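Local structure of decaprenyl diphosphate synthase (Rhodobacter capsulatus, 3MZV) at residues 247-252 against 290-294. The protein probably adds isopentenyl diphosphate units to farnesyl diphosphate in a magnesium-dependent reaction, making the long polyprenyl diphosphate used for the side chain of isoprenoid quinones. Residues are numbered along the deposited sequence.
Sequences MPVIKA and TLEAT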
loop_
_atom_site.group_PDB
_atom_site.type_symbol
_atom_site.label_atom_id
_atom_site.label_comp_id
_atom_site.label_asym_id
_atom_site.label_seq_id
_atom_site.Cartn_x
_atom_site.Cartn_y
_atom_site.Cartn_z
ATOM N N MET B 247 -12.886 -21.937 -10.535
ATOM C CA MET B 247 -12.933 -23.018 -11.514
ATOM C C MET B 247 -14.115 -24.012 -11.355
ATOM O O MET B 247 -14.780 -24.293 -12.344
ATOM C CB MET B 247 -11.588 -23.761 -11.596
ATOM C CG MET B 247 -11.435 -24.622 -12.766
ATOM S SD MET B 247 -9.732 -25.379 -12.978
ATOM C CE MET B 247 -9.057 -24.144 -14.148
ATOM N N PRO B 248 -14.359 -24.555 -10.144
ATOM C CA PRO B 248 -15.389 -25.611 -10.049
ATOM C C PRO B 248 -16.782 -25.041 -10.353
ATOM O O PRO B 248 -17.653 -25.731 -10.858
ATOM C CB PRO B 248 -15.319 -26.057 -8.595
ATOM C CG PRO B 248 -14.183 -25.326 -8.008
ATOM C CD PRO B 248 -13.610 -24.396 -8.888
ATOM N N VAL B 249 -16.990 -23.760 -10.045
ATOM C CA VAL B 249 -18.246 -23.103 -10.413
ATOM C C VAL B 249 -18.295 -22.801 -11.870
ATOM O O VAL B 249 -19.275 -23.108 -12.518
ATOM C CB VAL B 249 -18.488 -21.808 -9.626
ATOM C CG1 VAL B 249 -19.833 -21.127 -10.045
ATOM C CG2 VAL B 249 -18.435 -22.079 -8.125
ATOM N N ILE B 250 -17.251 -22.147 -12.403
ATOM C CA ILE B 250 -17.230 -21.783 -13.837
ATOM C C ILE B 250 -17.507 -23.015 -14.735
ATOM O O ILE B 250 -18.276 -22.955 -15.690
ATOM C CB ILE B 250 -15.855 -21.189 -14.202
ATOM C CG1 ILE B 250 -15.667 -19.851 -13.507
ATOM C CG2 ILE B 250 -15.691 -21.078 -15.717
ATOM C CD1 ILE B 250 -14.146 -19.409 -13.468
ATOM N N LYS B 251 -16.829 -24.111 -14.434
ATOM C CA LYS B 251 -16.992 -25.338 -15.229
ATOM C C LYS B 251 -18.423 -25.884 -15.129
ATOM O O LYS B 251 -18.953 -26.361 -16.101
ATOM C CB LYS B 251 -16.007 -26.405 -14.789
ATOM C CG LYS B 251 -14.582 -26.162 -15.251
ATOM C CD LYS B 251 -13.672 -27.313 -14.851
ATOM C CE LYS B 251 -12.205 -27.114 -15.291
ATOM N NZ LYS B 251 -12.070 -27.128 -16.770
ATOM N N ALA B 252 -19.062 -25.791 -13.969
ATOM C CA ALA B 252 -20.431 -26.319 -13.818
ATOM C C ALA B 252 -21.409 -25.375 -14.558
ATOM O O ALA B 252 -22.339 -25.828 -15.225
ATOM C CB ALA B 252 -20.773 -26.484 -12.322
ATOM N N THR B 290 -16.795 -31.495 -12.289
ATOM C CA THR B 290 -15.993 -30.278 -12.216
ATOM C C THR B 290 -15.004 -30.185 -11.034
ATOM O O THR B 290 -14.042 -29.423 -11.092
ATOM C CB THR B 290 -16.835 -28.999 -12.259
ATOM O OG1 THR B 290 -17.404 -28.727 -10.987
ATOM C CG2 THR B 290 -17.923 -29.080 -13.307
ATOM N N LEU B 291 -15.247 -30.937 -9.990
ATOM C CA LEU B 291 -14.298 -31.005 -8.859
ATOM C C LEU B 291 -13.085 -31.864 -9.263
ATOM O O LEU B 291 -11.948 -31.467 -9.085
ATOM C CB LEU B 291 -15.015 -31.499 -7.613
ATOM C CG LEU B 291 -16.022 -30.441 -7.094
ATOM C CD1 LEU B 291 -16.900 -31.076 -6.014
ATOM C CD2 LEU B 291 -15.268 -29.208 -6.544
ATOM N N GLU B 292 -13.337 -33.009 -9.926
ATOM C CA GLU B 292 -12.244 -33.800 -10.488
ATOM C C GLU B 292 -11.512 -33.004 -11.550
ATOM O O GLU B 292 -10.299 -33.017 -11.619
ATOM C CB GLU B 292 -12.770 -35.128 -11.043
ATOM C CG GLU B 292 -11.675 -36.037 -11.660
ATOM C CD GLU B 292 -10.560 -36.417 -10.676
ATOM O OE1 GLU B 292 -10.722 -36.351 -9.447
ATOM O OE2 GLU B 292 -9.495 -36.799 -11.127
ATOM N N ALA B 293 -12.254 -32.253 -12.368
ATOM C CA ALA B 293 -11.633 -31.464 -13.400
ATOM C C ALA B 293 -10.718 -30.400 -12.783
ATOM O O ALA B 293 -9.638 -30.134 -13.290
ATOM C CB ALA B 293 -12.754 -30.773 -14.305
ATOM N N THR B 294 -11.149 -29.806 -11.657
ATOM C CA THR B 294 -10.317 -28.790 -10.993
ATOM C C THR B 294 -9.096 -29.462 -10.381
ATOM O O THR B 294 -8.025 -28.906 -10.429
ATOM C CB THR B 294 -11.159 -28.046 -9.934
ATOM O OG1 THR B 294 -12.299 -27.467 -10.585
ATOM C CG2 THR B 294 -10.336 -26.990 -9.181
#
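The T290 side chain overlaps helix 247-254 at P248, K251 and A252 and makes both polar and apolar contact with it. T290 OG1 donates a hydrogen bond to P248 O at 3.0 Å. Within its own helix P248 O takes a weak bond from A252 N at 3.4 Å, so the threonine gives it a second, closer donor. The methyl CG2 of T290 packs against K251 CB at 3.6 Å and A252 CB at 4.0 Å. The P248 ring lies beside T290 and L291, with P248 CB 3.8 Å from L291 CD2. One turn on, T294 turns its hydroxyl back to its own helix: T294 OG1 donates to T290 O at 2.7 Å. T294 OG1 also lies against the other helix, 3.7 Å from both M247 CG and P248 CD. K251 lays its aliphatic chain over A293, K251 CD to A293 CB 3.6 Å, while its NZ forms a salt bridge with E169 of helix 169-194. The CA atoms of P248 and T290 are 5.2 Å apart. The short axes approach to 8.6 Å at 129°, an oblique crossing with the N-to-C directions more opposed than aligned. This is helix packing within the mainly helical fold of the polyprenyl synthases. M285 of helix 277-287 touches P248 and L291, I218 and L222 of helix 199-224 lie against T294, and helix 169-194 borders M247 through Y172.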